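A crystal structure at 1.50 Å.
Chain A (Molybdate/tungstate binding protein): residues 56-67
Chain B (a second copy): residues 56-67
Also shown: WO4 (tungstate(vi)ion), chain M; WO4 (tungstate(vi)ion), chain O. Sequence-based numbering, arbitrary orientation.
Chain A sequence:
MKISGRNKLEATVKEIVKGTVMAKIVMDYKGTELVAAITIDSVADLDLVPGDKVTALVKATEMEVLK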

# COMPACT_ATOMS: atom_id res chain seq x y z
N ALA A 56 -8.00 -0.06 14.48
CA ALA A 56 -7.49 0.42 13.19
C ALA A 56 -6.15 -0.32 13.02
O ALA A 56 -5.39 -0.40 13.99
CB ALA A 56 -7.32 1.92 13.16
N LEU A 57 -5.90 -0.87 11.85
CA LEU A 57 -4.70 -1.66 11.59
C LEU A 57 -3.89 -1.13 10.42
O LEU A 57 -4.43 -0.96 9.32
CB LEU A 57 -5.11 -3.11 11.31
CG LEU A 57 -3.98 -4.08 10.96
CD1 LEU A 57 -3.16 -4.41 12.19
CD2 LEU A 57 -4.54 -5.34 10.31
N VAL A 58 -2.58 -0.94 10.60
CA VAL A 58 -1.74 -0.46 9.51
C VAL A 58 -0.45 -1.26 9.40
O VAL A 58 0.25 -1.43 10.41
CB VAL A 58 -1.39 1.03 9.68
CG1 VAL A 58 -0.59 1.52 8.49
CG2 VAL A 58 -2.65 1.87 9.84
N LYS A 59 -0.11 -1.71 8.20
CA LYS A 59 1.15 -2.45 8.01
C LYS A 59 2.33 -1.51 8.16
O LYS A 59 2.29 -0.35 7.73
CB LYS A 59 1.14 -3.10 6.63
CG LYS A 59 2.14 -4.24 6.47
CD LYS A 59 2.02 -4.88 5.09
CE LYS A 59 2.98 -6.06 4.96
NZ LYS A 59 4.40 -5.57 4.96
N ALA A 60 3.42 -1.95 8.80
CA ALA A 60 4.59 -1.13 9.03
C ALA A 60 5.17 -0.50 7.77
O ALA A 60 5.61 0.64 7.78
CB ALA A 60 5.71 -1.91 9.72
N THR A 61 5.12 -1.25 6.67
CA THR A 61 5.68 -0.77 5.41
C THR A 61 4.79 0.26 4.73
O THR A 61 5.21 0.84 3.72
CB THR A 61 5.91 -1.94 4.43
OG1 THR A 61 4.68 -2.66 4.29
CG2 THR A 61 7.00 -2.88 4.96
N GLU A 62 3.61 0.51 5.29
CA GLU A 62 2.70 1.49 4.68
C GLU A 62 2.60 2.75 5.52
O GLU A 62 1.70 3.57 5.31
CB GLU A 62 1.32 0.86 4.49
CG GLU A 62 1.39 -0.33 3.55
CD GLU A 62 0.07 -0.97 3.20
OE1 GLU A 62 -0.97 -0.59 3.77
OE2 GLU A 62 0.11 -1.87 2.33
N MET A 63 3.52 2.93 6.46
CA MET A 63 3.51 4.10 7.33
C MET A 63 4.71 4.99 7.04
O MET A 63 5.86 4.54 7.19
CB MET A 63 3.50 3.67 8.80
CG MET A 63 3.49 4.80 9.80
SD MET A 63 3.41 4.25 11.52
CE MET A 63 1.65 3.93 11.66
N GLU A 64 4.47 6.22 6.62
CA GLU A 64 5.56 7.17 6.36
C GLU A 64 5.82 7.97 7.63
O GLU A 64 5.03 7.99 8.58
CB GLU A 64 5.20 8.08 5.18
CG GLU A 64 5.27 7.28 3.87
CD GLU A 64 4.90 8.04 2.61
OE1 GLU A 64 4.80 9.23 2.72
OE2 GLU A 64 4.69 7.51 1.50
N VAL A 65 6.98 8.63 7.65
CA VAL A 65 7.39 9.51 8.74
C VAL A 65 7.72 10.90 8.18
O VAL A 65 8.46 10.99 7.21
CB VAL A 65 8.61 8.94 9.48
CG1 VAL A 65 9.06 9.86 10.61
CG2 VAL A 65 8.32 7.55 10.03
N LEU A 66 7.15 11.92 8.80
CA LEU A 66 7.38 13.31 8.40
C LEU A 66 8.07 14.04 9.56
O LEU A 66 7.71 13.79 10.71
CB LEU A 66 6.10 14.06 8.06
CG LEU A 66 4.95 13.31 7.38
CD1 LEU A 66 3.81 14.27 7.05
CD2 LEU A 66 5.41 12.58 6.14
N LYS A 67 9.01 14.92 9.24
CA LYS A 67 9.72 15.65 10.28
C LYS A 67 9.98 17.09 9.83
O LYS A 67 9.59 17.98 10.61
CB LYS A 67 11.06 15.01 10.65
CG LYS A 67 11.83 15.79 11.72
CD LYS A 67 13.16 15.10 12.01
CE LYS A 67 14.10 15.97 12.82
NZ LYS A 67 15.42 15.29 13.00
OXT LYS A 67 10.58 17.26 8.75
W WO4 M . 4.34 -5.86 8.99
O1 WO4 M . 5.50 -6.72 10.05
O2 WO4 M . 3.11 -6.97 8.43
O3 WO4 M . 5.21 -5.20 7.65
O4 WO4 M . 3.61 -4.54 9.90
W WO4 O . -6.08 9.78 1.09
O1 WO4 O . -7.41 10.95 0.91
O2 WO4 O . -4.67 10.36 0.32
O3 WO4 O . -6.63 8.28 0.31
O4 WO4 O . -5.75 9.38 2.76
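Chain B, residues 56-67: ALVKATEMEVLK

Chain B repeats the fold of chain A: a strand at 56-58, a short 3-10 segment at 60-61, and a second strand at 64-66. The copies pair reciprocally, strand 56-58 of each lying antiparallel beside strand 64-66 of the other, with N-to-C directions at 136° and 135° and axes approaching to 4.7 and 4.6 Å. Two narrow antiparallel ladders result. A:Leu57 N donates to B:Glu64 O (3.0 Å) and B:Glu64 N to A:Leu57 O (2.9 Å); in the second ladder B:Leu57 N donates to A:Glu64 O (2.8 Å) and A:Glu64 N to B:Leu57 O (3.0 Å). The flanking non-hydrogen-bonded pairs are A:Ala56 with B:Val65 (CA-CA 4.8 Å) and A:Val65 with B:Ala56 (CA-CA 4.6 Å). A:Glu62 N bonds back to A:Lys59 O and B:Glu62 N to B:Lys59 O, each at 2.9 Å, closing the turn between the strands.

Between the ladders, A:Val58 CG1 meets B:Val58 CG1 at 3.6 Å. Each methionine reaches along the partner strand: B:Met63 SD lies 3.8 Å from A:Ala56 CB, and its CE 3.9 Å from A:Val58 CG2. On the face carrying A:Leu57 and B:Glu64 and, in the second ladder, A:Glu64 and B:Leu57, A:Leu57 CD2 packs 4.0 Å from B:Leu66 CD2, and A:Leu66 CD2 4.1 Å from B:Leu57 CD2. The symmetry breaks at A:Glu62 and B:Glu62, where chi2 is t in the first (-175°) but m in the second (-80°). A:Glu62 OE1 and B:Glu62 OE1 are two acceptors only 3.2 Å apart; one water bridges A:Lys59 N, A:Glu62 OE1 and B:Glu62 O, each at 2.8 Å from its oxygen. A second water links A:Glu62 O (2.7 Å) to B:Lys59 N (2.8 Å). The CA-to-CB bonds of A:Lys59 and B:Lys59 point sideways, and the ends of the two side chains run out to the bound ions: A:Lys59 NZ and B:Lys59 NZ each donate to O3 of their own tungstate at 2.8 Å.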

# COMPACT_ATOMS: atom_id res chain seq x y z
N ALA B 56 3.61 10.46 11.98
CA ALA B 56 3.52 9.18 11.27
C ALA B 56 2.34 9.39 10.31
O ALA B 56 1.33 9.96 10.76
CB ALA B 56 3.29 8.02 12.21
N LEU B 57 2.50 9.04 9.05
CA LEU B 57 1.44 9.32 8.08
C LEU B 57 0.92 8.05 7.42
O LEU B 57 1.71 7.29 6.87
CB LEU B 57 2.03 10.24 7.01
CG LEU B 57 1.07 10.67 5.89
CD1 LEU B 57 0.05 11.66 6.45
CD2 LEU B 57 1.83 11.23 4.71
N VAL B 58 -0.41 7.91 7.42
CA VAL B 58 -1.01 6.74 6.79
C VAL B 58 -2.14 7.16 5.85
O VAL B 58 -3.07 7.86 6.27
CB VAL B 58 -1.58 5.75 7.82
CG1 VAL B 58 -2.11 4.50 7.12
CG2 VAL B 58 -0.53 5.36 8.85
N LYS B 59 -2.07 6.68 4.62
CA LYS B 59 -3.13 6.94 3.65
C LYS B 59 -4.41 6.21 4.07
O LYS B 59 -4.35 5.09 4.57
CB LYS B 59 -2.71 6.45 2.26
CG LYS B 59 -3.45 7.14 1.12
CD LYS B 59 -2.90 6.74 -0.24
CE LYS B 59 -3.66 7.39 -1.39
NZ LYS B 59 -5.07 6.89 -1.48
N ALA B 60 -5.58 6.83 3.86
CA ALA B 60 -6.84 6.24 4.27
C ALA B 60 -7.05 4.86 3.65
O ALA B 60 -7.59 3.97 4.31
CB ALA B 60 -8.03 7.14 3.92
N THR B 61 -6.65 4.72 2.40
CA THR B 61 -6.85 3.44 1.70
C THR B 61 -5.93 2.34 2.21
O THR B 61 -6.10 1.17 1.82
CB THR B 61 -6.62 3.63 0.19
OG1 THR B 61 -5.38 4.33 -0.00
CG2 THR B 61 -7.73 4.47 -0.43
N GLU B 62 -5.00 2.67 3.08
CA GLU B 62 -4.07 1.69 3.63
C GLU B 62 -4.37 1.35 5.08
O GLU B 62 -3.51 0.74 5.75
CB GLU B 62 -2.64 2.25 3.59
CG GLU B 62 -2.23 2.86 2.27
CD GLU B 62 -1.83 1.77 1.29
OE1 GLU B 62 -0.64 1.41 1.30
OE2 GLU B 62 -2.73 1.32 0.56
N MET B 63 -5.52 1.74 5.60
CA MET B 63 -5.89 1.46 6.98
C MET B 63 -7.04 0.46 7.02
O MET B 63 -8.10 0.77 6.48
CB MET B 63 -6.25 2.75 7.71
CG MET B 63 -6.70 2.55 9.15
SD MET B 63 -7.00 4.10 10.01
CE MET B 63 -5.32 4.63 10.36
N GLU B 64 -6.81 -0.70 7.61
CA GLU B 64 -7.83 -1.73 7.75
C GLU B 64 -8.60 -1.45 9.04
O GLU B 64 -8.17 -0.69 9.93
CB GLU B 64 -7.26 -3.15 7.71
CG GLU B 64 -6.92 -3.82 6.39
CD GLU B 64 -6.35 -5.26 6.38
OE1 GLU B 64 -6.64 -5.92 7.36
OE2 GLU B 64 -5.60 -5.58 5.43
N VAL B 65 -9.78 -2.05 9.19
CA VAL B 65 -10.58 -1.98 10.39
C VAL B 65 -10.88 -3.41 10.85
O VAL B 65 -11.29 -4.25 10.05
CB VAL B 65 -11.92 -1.24 10.21
CG1 VAL B 65 -12.72 -1.23 11.51
CG2 VAL B 65 -11.68 0.19 9.74
N LEU B 66 -10.65 -3.66 12.13
CA LEU B 66 -10.91 -4.97 12.72
C LEU B 66 -11.97 -4.82 13.81
O LEU B 66 -11.99 -3.82 14.53
CB LEU B 66 -9.64 -5.55 13.35
CG LEU B 66 -8.32 -5.35 12.62
CD1 LEU B 66 -7.20 -6.03 13.40
CD2 LEU B 66 -8.36 -5.89 11.20
N LYS B 67 -12.83 -5.82 13.91
CA LYS B 67 -13.88 -5.82 14.91
C LYS B 67 -14.20 -7.24 15.37
O LYS B 67 -14.11 -7.51 16.59
CB LYS B 67 -15.15 -5.16 14.35
CG LYS B 67 -16.30 -5.14 15.35
CD LYS B 67 -17.52 -4.48 14.74
CE LYS B 67 -18.78 -4.90 15.48
NZ LYS B 67 -20.01 -4.46 14.76
OXT LYS B 67 -14.53 -8.06 14.50
O HOH W 1 -1.99 -1.61 6.17
O HOH W 2 0.10 5.06 3.74